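Local coordinates for protein ubiquitin-conjugating enzyme E2-21 kDa (Pichia angusta, PDB 5NL8) that catalyses the transfer of ubiquitin to other proteins as the peroxisomal E2 conjugating enzyme and is probably essential for peroxisome biogenesis, at residues S56-K64 against Y171-I179. Residues are numbered along the deposited sequence; the frame is centred on the assembly and turned at random.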
loop_
_atom_site.group_PDB
_atom_site.type_symbol
_atom_site.label_atom_id
_atom_site.label_comp_id
_atom_site.label_asym_id
_atom_site.label_seq_id
_atom_site.Cartn_x
_atom_site.Cartn_y
_atom_site.Cartn_z
ATOM N N SER A 56 -10.965 10.000 2.477
ATOM C CA SER A 56 -11.362 8.652 2.091
ATOM C C SER A 56 -11.663 7.866 3.364
ATOM O O SER A 56 -11.252 8.268 4.450
ATOM C CB SER A 56 -10.266 7.972 1.266
ATOM O OG SER A 56 -9.142 7.653 2.070
ATOM N N PRO A 57 -12.396 6.750 3.247
ATOM C CA PRO A 57 -12.626 5.951 4.457
ATOM C C PRO A 57 -11.339 5.346 5.023
ATOM O O PRO A 57 -11.342 4.856 6.150
ATOM C CB PRO A 57 -13.586 4.854 3.979
ATOM C CG PRO A 57 -13.458 4.839 2.489
ATOM C CD PRO A 57 -13.172 6.251 2.100
ATOM N N PHE A 58 -10.255 5.399 4.256
ATOM C CA PHE A 58 -8.979 4.841 4.693
ATOM C C PHE A 58 -8.122 5.858 5.445
ATOM O O PHE A 58 -7.018 5.532 5.877
ATOM C CB PHE A 58 -8.190 4.310 3.490
ATOM C CG PHE A 58 -8.899 3.235 2.715
ATOM C CD1 PHE A 58 -8.769 1.901 3.072
ATOM C CD2 PHE A 58 -9.689 3.555 1.624
ATOM C CE1 PHE A 58 -9.421 0.909 2.358
ATOM C CE2 PHE A 58 -10.343 2.566 0.906
ATOM C CZ PHE A 58 -10.208 1.244 1.275
ATOM N N GLU A 59 -8.624 7.083 5.601
ATOM C CA GLU A 59 -7.813 8.183 6.134
ATOM C C GLU A 59 -7.319 7.931 7.559
ATOM O O GLU A 59 -7.986 7.261 8.348
ATOM C CB GLU A 59 -8.598 9.503 6.092
ATOM C CG GLU A 59 -9.721 9.607 7.113
ATOM C CD GLU A 59 -10.409 10.965 7.094
ATOM O OE1 GLU A 59 -11.274 11.205 7.965
ATOM O OE2 GLU A 59 -10.089 11.791 6.212
ATOM N N ASP A 60 -6.139 8.472 7.864
ATOM C CA ASP A 60 -5.534 8.389 9.196
ATOM C C ASP A 60 -5.340 6.954 9.688
ATOM O O ASP A 60 -5.685 6.623 10.822
ATOM C CB ASP A 60 -6.370 9.173 10.209
ATOM C CG ASP A 60 -6.263 10.673 10.015
ATOM O OD1 ASP A 60 -5.170 11.148 9.635
ATOM O OD2 ASP A 60 -7.270 11.376 10.243
ATOM N N ALA A 61 -4.785 6.110 8.827
ATOM C CA ALA A 61 -4.405 4.755 9.205
ATOM C C ALA A 61 -3.285 4.299 8.288
ATOM O O ALA A 61 -3.206 4.741 7.142
ATOM C CB ALA A 61 -5.595 3.812 9.128
ATOM N N LEU A 62 -2.418 3.427 8.789
ATOM C CA LEU A 62 -1.241 3.007 8.032
ATOM C C LEU A 62 -1.348 1.569 7.522
ATOM O O LEU A 62 -1.915 0.702 8.190
ATOM C CB LEU A 62 0.016 3.152 8.891
ATOM C CG LEU A 62 0.282 4.522 9.520
ATOM C CD1 LEU A 62 1.483 4.458 10.451
ATOM C CD2 LEU A 62 0.495 5.575 8.450
ATOM N N TRP A 63 -0.796 1.330 6.337
ATOM C CA TRP A 63 -0.696 -0.017 5.782
ATOM C C TRP A 63 0.718 -0.325 5.300
ATOM O O TRP A 63 1.456 0.567 4.872
ATOM C CB TRP A 63 -1.677 -0.209 4.627
ATOM C CG TRP A 63 -3.071 -0.473 5.072
ATOM C CD1 TRP A 63 -3.634 -1.690 5.318
ATOM C CD2 TRP A 63 -4.085 0.504 5.324
ATOM N NE1 TRP A 63 -4.946 -1.532 5.705
ATOM C CE2 TRP A 63 -5.249 -0.195 5.719
ATOM C CE3 TRP A 63 -4.132 1.899 5.253
ATOM C CZ2 TRP A 63 -6.438 0.456 6.044
ATOM C CZ3 TRP A 63 -5.316 2.545 5.576
ATOM C CH2 TRP A 63 -6.452 1.822 5.966
ATOM N N LYS A 64 1.079 -1.603 5.370
ATOM C CA LYS A 64 2.384 -2.066 4.923
ATOM C C LYS A 64 2.269 -2.696 3.541
ATOM O O LYS A 64 1.257 -3.319 3.208
ATOM C CB LYS A 64 2.970 -3.070 5.920
ATOM C CG LYS A 64 4.459 -2.918 6.184
ATOM C CD LYS A 64 4.758 -3.066 7.674
ATOM C CE LYS A 64 6.238 -2.879 7.990
ATOM N NZ LYS A 64 7.084 -3.942 7.376
ATOM N N TYR A 171 -19.783 0.668 2.898
ATOM C CA TYR A 171 -18.378 0.677 2.501
ATOM C C TYR A 171 -17.501 1.270 3.609
ATOM O O TYR A 171 -16.604 0.602 4.161
ATOM C CB TYR A 171 -18.245 1.481 1.204
ATOM C CG TYR A 171 -16.942 1.365 0.449
ATOM C CD1 TYR A 171 -15.856 2.167 0.768
ATOM C CD2 TYR A 171 -16.819 0.491 -0.624
ATOM C CE1 TYR A 171 -14.671 2.080 0.061
ATOM C CE2 TYR A 171 -15.639 0.396 -1.337
ATOM C CZ TYR A 171 -14.567 1.193 -0.989
ATOM O OH TYR A 171 -13.390 1.106 -1.695
ATOM N N LYS A 172 -17.792 2.528 3.938
ATOM C CA LYS A 172 -17.082 3.253 4.986
ATOM C C LYS A 172 -17.085 2.498 6.313
ATOM O O LYS A 172 -16.049 2.369 6.963
ATOM C CB LYS A 172 -17.699 4.642 5.187
ATOM C CG LYS A 172 -17.280 5.685 4.159
ATOM C CD LYS A 172 -18.057 6.983 4.355
ATOM C CE LYS A 172 -17.803 7.972 3.225
ATOM N NZ LYS A 172 -16.350 8.147 2.939
ATOM N N ASP A 173 -18.256 2.005 6.707
ATOM C CA ASP A 173 -18.410 1.280 7.968
ATOM C C ASP A 173 -17.560 0.014 8.012
ATOM O O ASP A 173 -16.986 -0.320 9.048
ATOM C CB ASP A 173 -19.877 0.921 8.203
ATOM C CG ASP A 173 -20.708 2.111 8.630
ATOM O OD1 ASP A 173 -21.909 1.924 8.917
ATOM O OD2 ASP A 173 -20.160 3.233 8.684
ATOM N N LEU A 174 -17.487 -0.685 6.885
ATOM C CA LEU A 174 -16.685 -1.899 6.794
ATOM C C LEU A 174 -15.197 -1.572 6.963
ATOM O O LEU A 174 -14.500 -2.180 7.797
ATOM C CB LEU A 174 -16.940 -2.603 5.460
ATOM C CG LEU A 174 -16.995 -4.132 5.450
ATOM C CD1 LEU A 174 -17.848 -4.662 6.592
ATOM C CD2 LEU A 174 -17.527 -4.621 4.118
ATOM N N VAL A 175 -14.717 -0.599 6.185
ATOM C CA VAL A 175 -13.311 -0.196 6.283
ATOM C C VAL A 175 -12.970 0.231 7.713
ATOM O O VAL A 175 -11.965 -0.209 8.282
ATOM C CB VAL A 175 -12.972 0.949 5.306
ATOM C CG1 VAL A 175 -11.513 1.335 5.427
ATOM C CG2 VAL A 175 -13.286 0.534 3.872
ATOM N N HIS A 176 -13.825 1.070 8.295
ATOM C CA HIS A 176 -13.669 1.504 9.682
ATOM C C HIS A 176 -13.601 0.313 10.640
ATOM O O HIS A 176 -12.797 0.308 11.577
ATOM C CB HIS A 176 -14.817 2.438 10.093
ATOM C CG HIS A 176 -14.717 3.814 9.515
ATOM N ND1 HIS A 176 -15.757 4.724 9.570
ATOM C CD2 HIS A 176 -13.707 4.445 8.871
ATOM C CE1 HIS A 176 -15.387 5.847 8.987
ATOM N NE2 HIS A 176 -14.147 5.706 8.552
ATOM N N TYR A 177 -14.442 -0.690 10.402
ATOM C CA TYR A 177 -14.443 -1.894 11.231
ATOM C C TYR A 177 -13.092 -2.600 11.203
ATOM O O TYR A 177 -12.524 -2.927 12.255
ATOM C CB TYR A 177 -15.537 -2.863 10.783
ATOM C CG TYR A 177 -15.496 -4.206 11.487
ATOM C CD1 TYR A 177 -15.918 -4.337 12.806
ATOM C CD2 TYR A 177 -15.042 -5.344 10.829
ATOM C CE1 TYR A 177 -15.887 -5.563 13.452
ATOM C CE2 TYR A 177 -15.007 -6.577 11.469
ATOM C CZ TYR A 177 -15.430 -6.678 12.780
ATOM O OH TYR A 177 -15.398 -7.896 13.419
ATOM N N TYR A 178 -12.570 -2.840 10.005
ATOM C CA TYR A 178 -11.295 -3.549 9.929
ATOM C C TYR A 178 -10.143 -2.706 10.487
ATOM O O TYR A 178 -9.240 -3.244 11.127
ATOM C CB TYR A 178 -11.014 -4.000 8.494
ATOM C CG TYR A 178 -11.810 -5.235 8.135
ATOM C CD1 TYR A 178 -11.346 -6.505 8.462
ATOM C CD2 TYR A 178 -13.045 -5.131 7.503
ATOM C CE1 TYR A 178 -12.084 -7.637 8.157
ATOM C CE2 TYR A 178 -13.787 -6.256 7.192
ATOM C CZ TYR A 178 -13.302 -7.505 7.522
ATOM O OH TYR A 178 -14.040 -8.620 7.211
ATOM N N ILE A 179 -10.190 -1.392 10.284
ATOM C CA ILE A 179 -9.186 -0.503 10.871
ATOM C C ILE A 179 -9.209 -0.574 12.401
ATOM O O ILE A 179 -8.169 -0.641 13.053
ATOM C CB ILE A 179 -9.396 0.965 10.435
ATOM C CG1 ILE A 179 -9.058 1.140 8.955
ATOM C CG2 ILE A 179 -8.535 1.909 11.268
ATOM C CD1 ILE A 179 -9.224 2.555 8.464
#
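Pro57 sets its ring against Tyr171 and Lys172 of helix 168-181. Its CG meets the edge of the Tyr171 ring, 3.9 Å from Tyr171 CE1 and near the ring plane, while its CB rests on Lys172 CG at 3.8 Å, the proline ring and the lysine chain crossing at about a right angle. Pro57 and Phe58 are the central residues of a type I turn from Ser56 to Glu59, closed by a hydrogen bond from Glu59 N to Ser56 O. Phe58 leaves its backbone pointing away from the helix, but the ring swings back and lays one face over Val175: CG1, anti to the valine's own backbone N (chi1 -180°), forms a CH-pi contact 4.1 Å from the ring centroid. In this E2 (UBC) fold the pairing joins the loop that leads into strand 62-68 of the antiparallel sheet to helix 168-181 near the C-terminus; Met159 of helix 157-164 also touches Val175. One turn beyond Val175, Ile179 CD1 reaches both Ala61 CB (3.9 Å) and CH2 of the Trp63 indole (3.8 Å), the isoleucine and indole side chains crossing at about a right angle. Cutting Ile179 back to an alanine would probably open a gap beside the indole and take from Ala61 CB its apolar neighbour on the helix. At the indole nitrogen, Trp63 NE1 donates a hydrogen bond to Lys107 O.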